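Local atomic coordinates of probable molybdenum cofactor guanylyltransferase (Aquifex aeolicus, PDB entry 2E8B), a protein that probably transfers the GMP moiety of GTP to molybdenum-bound molybdopterin, with magnesium as cofactor, making the guanine dinucleotide form of the molybdenum cofactor. Residues K41-V46 with S68-P73; S127-E132 with T136-Y141; F79-S84 with G156-W161; S52-V57 with N99-S104; L146-E151 with L164-Y169. One frame throughout, in Å; residues are numbered along the deposited sequence.

Contact 1: K41-V46 with S68-P73; sequences KVIERV and SFLNAP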
# COMPACT_ATOMS: atom_id res chain seq x y z
N LYS A 41 12.56 9.86 -2.44
CA LYS A 41 13.06 9.71 -1.08
C LYS A 41 11.93 9.19 -0.21
O LYS A 41 12.14 8.42 0.73
CB LYS A 41 13.54 11.06 -0.53
CG LYS A 41 14.75 11.63 -1.25
CD LYS A 41 15.96 10.74 -1.09
CE LYS A 41 16.37 10.59 0.38
NZ LYS A 41 17.64 9.83 0.53
N VAL A 42 10.72 9.64 -0.52
CA VAL A 42 9.54 9.22 0.23
C VAL A 42 9.30 7.71 0.10
O VAL A 42 9.17 7.02 1.11
CB VAL A 42 8.28 9.98 -0.24
CG1 VAL A 42 7.04 9.39 0.42
CG2 VAL A 42 8.41 11.46 0.12
N ILE A 43 9.26 7.19 -1.12
CA ILE A 43 9.02 5.76 -1.27
C ILE A 43 10.17 4.95 -0.69
O ILE A 43 9.98 3.84 -0.18
CB ILE A 43 8.78 5.34 -2.75
CG1 ILE A 43 8.23 3.91 -2.79
CG2 ILE A 43 10.06 5.43 -3.56
CD1 ILE A 43 7.77 3.45 -4.16
N GLU A 44 11.38 5.51 -0.76
CA GLU A 44 12.54 4.84 -0.20
C GLU A 44 12.31 4.67 1.30
O GLU A 44 12.55 3.59 1.86
CB GLU A 44 13.80 5.68 -0.44
CG GLU A 44 15.09 5.03 0.02
CD GLU A 44 16.30 5.91 -0.24
OE1 GLU A 44 16.40 7.00 0.35
OE2 GLU A 44 17.16 5.51 -1.05
N ARG A 45 11.82 5.72 1.94
CA ARG A 45 11.56 5.67 3.37
C ARG A 45 10.44 4.68 3.71
O ARG A 45 10.53 3.94 4.69
CB ARG A 45 11.18 7.06 3.90
CG ARG A 45 12.31 8.08 3.82
CD ARG A 45 12.14 9.17 4.87
NE ARG A 45 10.97 10.02 4.62
CZ ARG A 45 10.92 10.98 3.70
NH1 ARG A 45 11.98 11.23 2.93
NH2 ARG A 45 9.82 11.70 3.56
N VAL A 46 9.39 4.67 2.90
CA VAL A 46 8.27 3.76 3.13
C VAL A 46 8.76 2.32 3.02
O VAL A 46 8.36 1.46 3.81
CB VAL A 46 7.13 3.98 2.12
CG1 VAL A 46 6.07 2.91 2.29
CG2 VAL A 46 6.52 5.36 2.31
N SER A 68 15.01 0.76 -9.68
CA SER A 68 16.21 -0.01 -9.40
C SER A 68 16.95 0.63 -8.23
O SER A 68 17.67 -0.05 -7.50
CB SER A 68 17.13 -0.05 -10.62
OG SER A 68 16.47 -0.62 -11.74
N PHE A 69 16.78 1.94 -8.07
CA PHE A 69 17.45 2.67 -7.00
C PHE A 69 17.05 2.22 -5.60
O PHE A 69 17.71 2.56 -4.62
CB PHE A 69 17.22 4.18 -7.16
CG PHE A 69 15.83 4.63 -6.79
CD1 PHE A 69 15.53 5.00 -5.48
CD2 PHE A 69 14.83 4.70 -7.75
CE1 PHE A 69 14.26 5.44 -5.13
CE2 PHE A 69 13.54 5.14 -7.41
CZ PHE A 69 13.26 5.51 -6.10
N LEU A 70 15.96 1.46 -5.49
CA LEU A 70 15.49 0.98 -4.20
C LEU A 70 16.18 -0.32 -3.78
O LEU A 70 16.06 -0.75 -2.63
CB LEU A 70 13.98 0.76 -4.22
CG LEU A 70 13.11 2.02 -4.31
CD1 LEU A 70 11.65 1.62 -4.41
CD2 LEU A 70 13.34 2.89 -3.08
N ASN A 71 16.90 -0.94 -4.71
CA ASN A 71 17.60 -2.19 -4.43
C ASN A 71 16.59 -3.19 -3.87
O ASN A 71 16.89 -3.95 -2.95
CB ASN A 71 18.70 -1.96 -3.39
CG ASN A 71 19.57 -3.18 -3.18
OD1 ASN A 71 20.19 -3.34 -2.12
ND2 ASN A 71 19.63 -4.05 -4.18
N ALA A 72 15.39 -3.18 -4.45
CA ALA A 72 14.32 -4.06 -3.99
C ALA A 72 13.65 -4.87 -5.09
O ALA A 72 13.68 -4.50 -6.27
CB ALA A 72 13.27 -3.23 -3.28
N PRO A 73 13.03 -5.99 -4.72
CA PRO A 73 12.34 -6.85 -5.69
C PRO A 73 11.07 -6.15 -6.16
O PRO A 73 10.28 -5.67 -5.35
CB PRO A 73 12.06 -8.12 -4.89
CG PRO A 73 11.87 -7.61 -3.51
CD PRO A 73 12.97 -6.58 -3.37
O HOH W 1 17.61 2.84 -1.95
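With CG anti to the carbonyl carbon (chi1 -69°), Leu70 sends its CD2 methyl against the flank of helix 32-51. There CD2 lies 3.6 Å from Glu44 CA and 3.9 Å from Glu44 CB, so a branched apolar residue uses the first carbons of an acidic one as a hydrocarbon surface. Glu44, CG anti to the backbone N (chi1 -176°) and the chain extended beyond it, takes its carboxylate past this patch. OE1 receives Lys41 NZ on its syn lone pair at 3.1 Å, a salt bridge between residues three apart, about one turn of the helix. OE2 accepts from a water at 2.9 Å that also donates to Phe69 O, tying the charged end to the backbone of the 3-10 turn. Ile43 turns its CG2 methyl to both side chains of that turn, 4.1 Å from Phe69 CZ and 4.2 Å from Leu70 CD2. Ile43 also touches Val19 and Ala21 of strand 16-22, and Leu70 reaches Ile59, apolar surroundings that suit branched aliphatic side chains. A helix covering parallel strands, met by the loop joining strands 56-61 and 74-76, is characteristic of the Rossmann-like half of a GT-A fold.

Contact 2: S127-E132 with T136-Y141; sequences SVAKTE and TLVGVY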
# COMPACT_ATOMS: atom_id res chain seq x y z
N SER A 127 -8.67 -4.83 6.56
CA SER A 127 -8.59 -3.88 7.67
C SER A 127 -7.72 -2.75 7.16
O SER A 127 -6.57 -2.96 6.80
CB SER A 127 -7.96 -4.52 8.91
OG SER A 127 -8.87 -5.41 9.53
N VAL A 128 -8.29 -1.55 7.11
CA VAL A 128 -7.55 -0.40 6.63
C VAL A 128 -7.55 0.73 7.63
O VAL A 128 -8.49 0.88 8.43
CB VAL A 128 -8.13 0.12 5.30
CG1 VAL A 128 -7.72 -0.80 4.15
CG2 VAL A 128 -9.64 0.20 5.39
N ALA A 129 -6.49 1.53 7.59
CA ALA A 129 -6.33 2.66 8.48
C ALA A 129 -7.39 3.74 8.25
O ALA A 129 -7.75 4.02 7.12
CB ALA A 129 -4.93 3.25 8.31
N LYS A 130 -7.86 4.34 9.34
CA LYS A 130 -8.87 5.38 9.26
C LYS A 130 -8.57 6.57 10.16
O LYS A 130 -8.47 6.44 11.38
CB LYS A 130 -10.25 4.80 9.62
CG LYS A 130 -11.39 5.82 9.65
CD LYS A 130 -11.67 6.40 8.28
CE LYS A 130 -12.82 7.40 8.32
NZ LYS A 130 -14.10 6.79 8.76
N THR A 131 -8.38 7.73 9.53
CA THR A 131 -8.16 8.98 10.25
C THR A 131 -9.41 9.73 9.83
O THR A 131 -10.51 9.20 9.93
CB THR A 131 -6.91 9.73 9.76
OG1 THR A 131 -7.04 10.01 8.36
CG2 THR A 131 -5.66 8.90 9.99
N GLU A 132 -9.25 10.96 9.35
CA GLU A 132 -10.40 11.72 8.87
C GLU A 132 -10.75 11.09 7.53
O GLU A 132 -11.90 11.11 7.10
CB GLU A 132 -10.03 13.19 8.67
CG GLU A 132 -9.79 13.95 9.95
CD GLU A 132 -11.05 14.04 10.79
OE1 GLU A 132 -12.07 14.54 10.26
OE2 GLU A 132 -11.03 13.62 11.97
N THR A 136 -7.38 3.52 2.04
CA THR A 136 -7.55 2.28 1.31
C THR A 136 -6.25 1.56 1.00
O THR A 136 -6.24 0.34 0.81
CB THR A 136 -8.26 2.52 -0.03
OG1 THR A 136 -7.49 3.44 -0.81
CG2 THR A 136 -9.65 3.09 0.21
N LEU A 137 -5.15 2.30 0.96
CA LEU A 137 -3.86 1.70 0.65
C LEU A 137 -2.91 1.56 1.84
O LEU A 137 -1.69 1.56 1.67
CB LEU A 137 -3.18 2.46 -0.49
CG LEU A 137 -4.03 2.58 -1.76
CD1 LEU A 137 -3.26 3.34 -2.84
CD2 LEU A 137 -4.41 1.19 -2.26
N VAL A 138 -3.49 1.48 3.04
CA VAL A 138 -2.72 1.27 4.26
C VAL A 138 -3.51 0.25 5.06
O VAL A 138 -4.41 0.59 5.84
CB VAL A 138 -2.54 2.55 5.11
CG1 VAL A 138 -1.79 2.22 6.40
CG2 VAL A 138 -1.75 3.60 4.32
N GLY A 139 -3.20 -1.03 4.85
CA GLY A 139 -3.93 -2.05 5.56
C GLY A 139 -3.57 -3.46 5.14
O GLY A 139 -2.64 -3.69 4.37
N VAL A 140 -4.33 -4.41 5.67
CA VAL A 140 -4.13 -5.81 5.36
C VAL A 140 -5.28 -6.27 4.49
O VAL A 140 -6.45 -6.05 4.82
CB VAL A 140 -4.08 -6.67 6.64
CG1 VAL A 140 -3.87 -8.15 6.28
CG2 VAL A 140 -2.95 -6.19 7.53
N TYR A 141 -4.93 -6.89 3.36
CA TYR A 141 -5.91 -7.41 2.41
C TYR A 141 -5.77 -8.92 2.27
O TYR A 141 -4.66 -9.45 2.30
CB TYR A 141 -5.70 -6.79 1.02
CG TYR A 141 -6.27 -5.41 0.86
CD1 TYR A 141 -5.62 -4.29 1.40
CD2 TYR A 141 -7.46 -5.21 0.17
CE1 TYR A 141 -6.16 -3.01 1.26
CE2 TYR A 141 -8.01 -3.94 0.03
CZ TYR A 141 -7.36 -2.84 0.57
OH TYR A 141 -7.93 -1.60 0.44
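Thr136 O, at the start of the segment, lies 3.8 Å from Val128 CG1. The chain then turns a corner, and at Val138 the backbone meets the neighbouring strand: Ala129 N donates to Val138 O at 2.9 Å, almost in line with the carbonyl. Val138 places CG1 anti to its own N (chi1 177°), 3.8 Å from the small methyl Ala129 CB. Gly139 faces Val128 as a non-hydrogen-bonded antiparallel pair, their CA atoms only 4.1 Å apart; a CB here would collide with Ser127 O and Val128 CG1, so glycine fits. Val140 and Ser127 form the next, hydrogen-bonded pair, joined by Val140 N to Ser127 O at 2.9 Å and the reverse bond. This pairs strands 126-130 and 140-142 in the mixed central sheet of the GT-A-like domain. Tyr141 folds back: its OH donates to Thr136 O at 2.6 Å, in the carbonyl plane and on a lone pair, while Val128 CG1 lies 4.0 Å from Tyr141 CE1. A phenylalanine in place of Tyr141 would probably leave Thr136 O without this donor and the corner less firmly held. The chemistry implies a largely buried strand pairing and corner, shaped by directional bonds, where Gly139 permits the close approach.

Contact 3: F79-S84 with G156-W161; sequences FEESAS and GDYRIW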
# COMPACT_ATOMS: atom_id res chain seq x y z
N PHE A 79 -0.40 -3.66 -16.54
CA PHE A 79 -1.48 -2.89 -17.15
C PHE A 79 -0.99 -1.51 -17.59
O PHE A 79 -0.06 -0.95 -17.01
CB PHE A 79 -2.62 -2.71 -16.15
CG PHE A 79 -3.34 -3.98 -15.83
CD1 PHE A 79 -2.85 -4.85 -14.86
CD2 PHE A 79 -4.51 -4.32 -16.50
CE1 PHE A 79 -3.50 -6.04 -14.56
CE2 PHE A 79 -5.18 -5.50 -16.21
CZ PHE A 79 -4.67 -6.36 -15.23
N GLU A 80 -1.64 -0.98 -18.62
CA GLU A 80 -1.30 0.34 -19.15
C GLU A 80 -1.94 1.42 -18.27
O GLU A 80 -1.32 2.43 -17.95
CB GLU A 80 -1.81 0.49 -20.59
CG GLU A 80 -1.24 -0.51 -21.57
CD GLU A 80 0.25 -0.32 -21.80
OE1 GLU A 80 0.66 0.79 -22.20
OE2 GLU A 80 1.02 -1.29 -21.59
N GLU A 81 -3.19 1.19 -17.88
CA GLU A 81 -3.91 2.13 -17.04
C GLU A 81 -3.31 2.21 -15.64
O GLU A 81 -2.92 1.20 -15.07
CB GLU A 81 -5.38 1.74 -16.91
CG GLU A 81 -6.23 2.08 -18.11
CD GLU A 81 -7.65 1.59 -17.94
OE1 GLU A 81 -7.84 0.36 -17.83
OE2 GLU A 81 -8.58 2.43 -17.89
N SER A 82 -3.25 3.42 -15.10
CA SER A 82 -2.71 3.63 -13.77
C SER A 82 -3.85 3.87 -12.78
O SER A 82 -4.38 4.97 -12.70
CB SER A 82 -1.75 4.82 -13.76
OG SER A 82 -1.24 5.06 -12.47
N ALA A 83 -4.21 2.83 -12.04
CA ALA A 83 -5.28 2.91 -11.05
C ALA A 83 -4.86 2.14 -9.82
O ALA A 83 -4.23 1.08 -9.92
CB ALA A 83 -6.57 2.34 -11.63
N SER A 84 -5.20 2.66 -8.65
CA SER A 84 -4.83 2.00 -7.40
C SER A 84 -5.36 0.58 -7.31
O SER A 84 -4.69 -0.31 -6.78
CB SER A 84 -5.32 2.82 -6.21
OG SER A 84 -4.68 4.08 -6.19
N GLY A 156 -15.14 -2.86 -15.26
CA GLY A 156 -14.81 -1.45 -15.41
C GLY A 156 -14.93 -0.53 -14.20
O GLY A 156 -14.70 0.67 -14.33
N ASP A 157 -15.29 -1.08 -13.04
CA ASP A 157 -15.43 -0.27 -11.84
C ASP A 157 -14.10 -0.32 -11.08
O ASP A 157 -13.80 -1.30 -10.41
CB ASP A 157 -16.55 -0.82 -10.96
CG ASP A 157 -16.94 0.13 -9.82
OD1 ASP A 157 -16.20 1.10 -9.55
OD2 ASP A 157 -17.99 -0.11 -9.20
N TYR A 158 -13.32 0.75 -11.20
CA TYR A 158 -12.01 0.83 -10.56
C TYR A 158 -12.05 1.45 -9.17
O TYR A 158 -11.00 1.64 -8.54
CB TYR A 158 -11.06 1.66 -11.43
CG TYR A 158 -10.62 1.00 -12.72
CD1 TYR A 158 -11.31 -0.09 -13.26
CD2 TYR A 158 -9.52 1.51 -13.42
CE1 TYR A 158 -10.90 -0.67 -14.47
CE2 TYR A 158 -9.12 0.94 -14.63
CZ TYR A 158 -9.81 -0.14 -15.14
OH TYR A 158 -9.42 -0.69 -16.34
N ARG A 159 -13.24 1.78 -8.67
CA ARG A 159 -13.34 2.39 -7.35
C ARG A 159 -13.04 1.40 -6.23
O ARG A 159 -13.73 0.40 -6.08
CB ARG A 159 -14.73 2.96 -7.15
CG ARG A 159 -15.13 4.01 -8.16
CD ARG A 159 -16.59 4.38 -7.97
NE ARG A 159 -17.46 3.25 -8.26
CZ ARG A 159 -18.76 3.20 -7.96
NH1 ARG A 159 -19.33 4.23 -7.34
NH2 ARG A 159 -19.48 2.14 -8.29
N ILE A 160 -12.00 1.68 -5.44
CA ILE A 160 -11.69 0.80 -4.32
C ILE A 160 -12.77 0.98 -3.25
O ILE A 160 -13.03 0.06 -2.47
CB ILE A 160 -10.29 1.08 -3.74
CG1 ILE A 160 -9.23 0.73 -4.79
CG2 ILE A 160 -10.06 0.24 -2.48
CD1 ILE A 160 -7.80 1.03 -4.34
N TRP A 161 -13.38 2.15 -3.21
CA TRP A 161 -14.46 2.40 -2.24
C TRP A 161 -15.60 1.43 -2.52
O TRP A 161 -16.17 0.86 -1.60
CB TRP A 161 -15.00 3.83 -2.34
CG TRP A 161 -14.16 4.88 -1.70
CD1 TRP A 161 -13.08 4.70 -0.89
CD2 TRP A 161 -14.34 6.30 -1.82
NE1 TRP A 161 -12.57 5.92 -0.49
CE2 TRP A 161 -13.33 6.92 -1.05
CE3 TRP A 161 -15.26 7.11 -2.51
CZ2 TRP A 161 -13.21 8.31 -0.94
CZ3 TRP A 161 -15.14 8.49 -2.40
CH2 TRP A 161 -14.13 9.07 -1.62
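Loop backbone on both sides leads into the first residues of two helices, and the CA atoms come no closer than 7.1 Å, between Ala83 and Tyr158, so side chains span the gap. Tyr158, CG anti to the carbonyl carbon (chi1 -70°), carries its ring toward Glu81 and Ala83. Its OH donates to Glu81 OE1, at the ring edge near its plane, at 2.4 Å, so short that the exact distance is doubtful, with carboxylate and ring planes 59° apart. A long phenol and an extended acid suit this reach. Tyr158 CD2 lies 3.5 Å from Ala83 CB, the small methyl packing against this part of the ring. Ala83 is the N-cap of helix 84-94 and Arg159 that of helix 160-167, and Gly156 ends helix 146-154 in a Schellman motif. Asp157 makes an Asx turn, OD1 accepting from Arg159 N, and Arg159 grips the carboxylate side-on, NE to OD1 and NH2 to OD2, the latter also bridged to Arg152. Ile160 CD1 lies 3.6 Å from Ser84 CB.

Contact 4: S52-V57 with N99-S104; sequences SVFKEV and NVFVLS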
# COMPACT_ATOMS: atom_id res chain seq x y z
N SER A 52 11.39 -3.04 8.09
CA SER A 52 11.65 -3.14 9.53
C SER A 52 10.56 -3.95 10.22
O SER A 52 10.71 -4.37 11.36
CB SER A 52 11.75 -1.75 10.17
OG SER A 52 10.50 -1.09 10.28
N VAL A 53 9.46 -4.18 9.51
CA VAL A 53 8.33 -4.92 10.05
C VAL A 53 8.08 -6.29 9.39
O VAL A 53 7.69 -7.24 10.07
CB VAL A 53 7.03 -4.09 9.94
CG1 VAL A 53 5.82 -4.95 10.32
CG2 VAL A 53 7.11 -2.87 10.83
N PHE A 54 8.31 -6.39 8.08
CA PHE A 54 8.05 -7.63 7.36
C PHE A 54 9.26 -8.39 6.83
O PHE A 54 10.28 -7.80 6.48
CB PHE A 54 7.11 -7.32 6.19
CG PHE A 54 5.84 -6.63 6.60
CD1 PHE A 54 4.79 -7.35 7.17
CD2 PHE A 54 5.70 -5.25 6.44
CE1 PHE A 54 3.62 -6.71 7.57
CE2 PHE A 54 4.54 -4.60 6.84
CZ PHE A 54 3.49 -5.33 7.41
N LYS A 55 9.12 -9.71 6.77
CA LYS A 55 10.18 -10.59 6.28
C LYS A 55 10.42 -10.34 4.79
O LYS A 55 11.55 -10.38 4.32
CB LYS A 55 9.79 -12.05 6.50
CG LYS A 55 9.40 -12.37 7.93
CD LYS A 55 8.91 -13.80 8.12
CE LYS A 55 10.03 -14.81 7.91
NZ LYS A 55 9.61 -16.19 8.31
N GLU A 56 9.34 -10.07 4.06
CA GLU A 56 9.45 -9.81 2.63
C GLU A 56 8.66 -8.57 2.24
O GLU A 56 7.51 -8.39 2.66
CB GLU A 56 8.95 -11.01 1.83
CG GLU A 56 9.68 -12.31 2.17
CD GLU A 56 9.35 -13.43 1.21
OE1 GLU A 56 8.14 -13.72 1.02
OE2 GLU A 56 10.29 -14.03 0.65
N VAL A 57 9.28 -7.72 1.43
CA VAL A 57 8.65 -6.49 0.96
C VAL A 57 8.87 -6.37 -0.54
O VAL A 57 10.00 -6.50 -1.02
CB VAL A 57 9.27 -5.25 1.64
CG1 VAL A 57 8.55 -3.99 1.17
CG2 VAL A 57 9.17 -5.38 3.15
N ASN A 99 -3.00 -13.44 3.81
CA ASN A 99 -3.20 -12.04 4.13
C ASN A 99 -1.88 -11.30 3.95
O ASN A 99 -0.84 -11.74 4.44
CB ASN A 99 -3.69 -11.89 5.58
CG ASN A 99 -4.99 -12.62 5.82
OD1 ASN A 99 -6.01 -12.32 5.20
ND2 ASN A 99 -4.96 -13.59 6.73
N VAL A 100 -1.92 -10.18 3.23
CA VAL A 100 -0.71 -9.40 3.00
C VAL A 100 -0.95 -7.93 3.30
O VAL A 100 -2.09 -7.44 3.22
CB VAL A 100 -0.22 -9.55 1.54
CG1 VAL A 100 0.05 -11.02 1.22
CG2 VAL A 100 -1.24 -8.97 0.57
N PHE A 101 0.11 -7.22 3.66
CA PHE A 101 -0.02 -5.81 3.94
C PHE A 101 0.15 -5.02 2.65
O PHE A 101 0.89 -5.42 1.74
CB PHE A 101 1.03 -5.34 4.96
CG PHE A 101 0.60 -4.14 5.74
CD1 PHE A 101 0.81 -2.86 5.25
CD2 PHE A 101 -0.08 -4.29 6.95
CE1 PHE A 101 0.34 -1.74 5.93
CE2 PHE A 101 -0.56 -3.18 7.64
CZ PHE A 101 -0.35 -1.90 7.13
N VAL A 102 -0.57 -3.90 2.56
CA VAL A 102 -0.52 -3.02 1.40
C VAL A 102 -0.19 -1.64 1.94
O VAL A 102 -0.83 -1.17 2.88
CB VAL A 102 -1.87 -3.00 0.65
CG1 VAL A 102 -1.82 -1.96 -0.47
CG2 VAL A 102 -2.16 -4.38 0.07
N LEU A 103 0.80 -1.00 1.34
CA LEU A 103 1.25 0.30 1.80
C LEU A 103 1.56 1.21 0.62
O LEU A 103 2.41 0.88 -0.21
CB LEU A 103 2.50 0.08 2.66
CG LEU A 103 3.11 1.18 3.53
CD1 LEU A 103 2.09 1.70 4.52
CD2 LEU A 103 4.32 0.60 4.27
N SER A 104 0.87 2.34 0.54
CA SER A 104 1.11 3.29 -0.54
C SER A 104 2.52 3.85 -0.42
O SER A 104 3.01 4.11 0.69
CB SER A 104 0.08 4.43 -0.47
OG SER A 104 0.25 5.33 -1.55
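This contact belongs to the hydrophobic core of the Rossmann-like sheet of the GT-A fold, on the side covered by helix 32-51. Strands 56-61 and 99-104 flank strand 16-22, both parallel to it, and are therefore not bonded to each other; the contact reaches across that middle strand. It is made by two phenylalanines, Phe54 from the loop before strand 56-61 and Phe101 from strand 99-104, whose CA atoms are 9.0 Å apart, a distance that the long, flat phenylalanine side chains span. Phe101 also packs on Val140 of the next strand, and Phe54 on Cys17 of the middle one; both rings pack among apolar neighbours, as suits phenylalanine in a buried core. Phe54 has CG anti to its carbonyl carbon (chi1 -55°), which aims the far end of the ring across the sheet. The Phe101 side chain meets it at about a right angle. Their ring centroids are 5.5 Å apart and the planes 37° from one another, an oblique aromatic pair. One face of the Phe54 ring carries Val53 CG1, 3.6 Å above its centre, a CH-pi placement that probably restricts the ring's rotation. The closest approach involves the base of the other side chain more than its rim: Phe54 CZ lies 3.5 Å from both CB and CG of Phe101.

Contact 5: L146-E151 with L164-Y169; sequences LEKIEE and LKDVGY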
# COMPACT_ATOMS: atom_id res chain seq x y z
N LEU A 146 -9.21 -11.68 -4.40
CA LEU A 146 -8.77 -11.65 -5.79
C LEU A 146 -9.89 -11.83 -6.82
O LEU A 146 -9.98 -11.05 -7.77
CB LEU A 146 -7.68 -12.70 -6.02
CG LEU A 146 -6.89 -12.58 -7.32
CD1 LEU A 146 -6.35 -11.17 -7.49
CD2 LEU A 146 -5.76 -13.59 -7.31
N GLU A 147 -10.73 -12.84 -6.63
CA GLU A 147 -11.82 -13.09 -7.57
C GLU A 147 -12.75 -11.88 -7.72
O GLU A 147 -13.13 -11.51 -8.83
CB GLU A 147 -12.64 -14.30 -7.12
CG GLU A 147 -13.91 -14.52 -7.94
CD GLU A 147 -14.65 -15.78 -7.54
OE1 GLU A 147 -15.05 -15.89 -6.36
OE2 GLU A 147 -14.84 -16.66 -8.40
N LYS A 148 -13.13 -11.28 -6.59
CA LYS A 148 -14.02 -10.13 -6.59
C LYS A 148 -13.37 -8.89 -7.20
O LYS A 148 -14.01 -8.15 -7.94
CB LYS A 148 -14.47 -9.81 -5.16
CG LYS A 148 -15.50 -10.79 -4.61
CD LYS A 148 -16.92 -10.23 -4.71
CE LYS A 148 -17.32 -9.91 -6.14
NZ LYS A 148 -18.71 -9.39 -6.21
N ILE A 149 -12.11 -8.65 -6.87
CA ILE A 149 -11.40 -7.50 -7.40
C ILE A 149 -11.30 -7.63 -8.91
O ILE A 149 -11.54 -6.68 -9.66
CB ILE A 149 -9.98 -7.39 -6.81
CG1 ILE A 149 -10.06 -7.15 -5.30
CG2 ILE A 149 -9.21 -6.27 -7.49
CD1 ILE A 149 -8.72 -7.02 -4.62
N GLU A 150 -10.95 -8.83 -9.36
CA GLU A 150 -10.82 -9.10 -10.78
C GLU A 150 -12.15 -8.89 -11.49
O GLU A 150 -12.19 -8.38 -12.61
CB GLU A 150 -10.33 -10.53 -10.98
CG GLU A 150 -9.82 -10.80 -12.37
CD GLU A 150 -9.40 -12.23 -12.56
OE1 GLU A 150 -8.48 -12.69 -11.85
OE2 GLU A 150 -10.00 -12.90 -13.41
N GLU A 151 -13.23 -9.30 -10.83
CA GLU A 151 -14.57 -9.16 -11.39
C GLU A 151 -14.94 -7.70 -11.60
O GLU A 151 -15.43 -7.32 -12.67
CB GLU A 151 -15.57 -9.82 -10.44
CG GLU A 151 -17.01 -9.78 -10.91
CD GLU A 151 -17.93 -10.49 -9.94
OE1 GLU A 151 -17.66 -11.68 -9.64
OE2 GLU A 151 -18.91 -9.88 -9.47
N LEU A 164 -14.55 -2.16 -1.58
CA LEU A 164 -14.61 -2.38 -0.14
C LEU A 164 -16.04 -2.49 0.39
O LEU A 164 -16.30 -3.28 1.30
CB LEU A 164 -13.84 -1.27 0.59
CG LEU A 164 -12.31 -1.34 0.39
CD1 LEU A 164 -11.66 -0.23 1.20
CD2 LEU A 164 -11.77 -2.68 0.83
N LYS A 165 -16.96 -1.71 -0.16
CA LYS A 165 -18.35 -1.81 0.29
C LYS A 165 -18.90 -3.17 -0.12
O LYS A 165 -19.68 -3.79 0.60
CB LYS A 165 -19.20 -0.70 -0.34
CG LYS A 165 -18.97 0.65 0.30
CD LYS A 165 -19.99 1.66 -0.19
CE LYS A 165 -20.04 2.87 0.72
NZ LYS A 165 -21.09 3.84 0.31
N ASP A 166 -18.46 -3.65 -1.28
CA ASP A 166 -18.90 -4.94 -1.80
C ASP A 166 -18.43 -6.09 -0.92
O ASP A 166 -19.23 -6.87 -0.41
CB ASP A 166 -18.38 -5.12 -3.23
CG ASP A 166 -18.95 -6.35 -3.91
OD1 ASP A 166 -19.72 -7.10 -3.27
OD2 ASP A 166 -18.61 -6.57 -5.10
N VAL A 167 -17.11 -6.19 -0.73
CA VAL A 167 -16.52 -7.27 0.05
C VAL A 167 -16.59 -7.10 1.56
O VAL A 167 -16.49 -8.08 2.30
CB VAL A 167 -15.05 -7.50 -0.36
CG1 VAL A 167 -14.96 -7.75 -1.86
CG2 VAL A 167 -14.21 -6.29 0.03
N GLY A 168 -16.76 -5.86 2.01
CA GLY A 168 -16.81 -5.59 3.43
C GLY A 168 -15.42 -5.23 3.93
O GLY A 168 -14.42 -5.72 3.40
N TYR A 169 -15.33 -4.38 4.94
CA TYR A 169 -14.03 -3.99 5.46
C TYR A 169 -14.12 -3.48 6.88
O TYR A 169 -15.18 -3.07 7.36
CB TYR A 169 -13.39 -2.93 4.56
CG TYR A 169 -14.11 -1.59 4.55
CD1 TYR A 169 -15.21 -1.38 3.72
CD2 TYR A 169 -13.67 -0.54 5.36
CE1 TYR A 169 -15.85 -0.15 3.69
CE2 TYR A 169 -14.31 0.70 5.32
CZ TYR A 169 -15.40 0.89 4.49
OH TYR A 169 -16.02 2.11 4.44
O HOH W 2 -20.07 -9.87 -3.32
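Lys148 NZ donates to Asp166 OD2 at 3.0 Å, a salt bridge that reaches the oxygen on its syn side, 20° out of the carboxylate plane. A water completes a small ring beside it, accepting from Lys148 NZ and donating to Asp166 OD1 at 2.8 Å, so both oxygens of the acid are engaged. Nearer the backbone, Lys148 CB packs 3.9 Å from Val167 CG1, the two side chains sliding past each other in opposite directions. The lysine chain bends at chi2 (-99°) and chi3 (59°), which brings the ammonium round to the acid while its first methylenes stay on the valine. One turn on, Glu151 OE2 stands 3.3 Å from the same NZ in a weaker bond, and Arg152 forms a second salt bridge to Asp166 OD2. Two positive groups therefore share the Asp166 carboxylate and would tend to keep it ionised. Shortening Lys148 to an alanine is likely to cost Asp166 and Glu151 this shared cation, and Val167 the methylenes beyond CB. The network lies on the surface, joining helix 146-154 to the last turn of helix 160-167; Ile149 of the first packs inward on helix 84-94, and Leu164 of the second on strand 126-130.

In the fold
Contacts 1 and 4 touch through Val46 and Leu103, where Val46 CG1 lies 3.5 Å from Leu103 CD2, joining helix 32-51 to the sheet. Contact 4 passes into contact 2 by probable backbone bonds, Gly139 O to Val102 N at 2.8 Å among them, since strands 99-104 and 140-142 are neighbours. The 136-137 corner of contact 2 then meets contact 3 at Ser84 and Ile160, and contact 5 at Leu164; contacts 3 and 5 share helix 160-167. Of the predicted GTP and magnesium residues, side chain to side chain, Ala21 is about 4 Å from Ile43, Asp106 about 7 Å from Ile43 and from Val138, and Leu20 about 6 Å from Ser84, whereas contact 5 lies away from them.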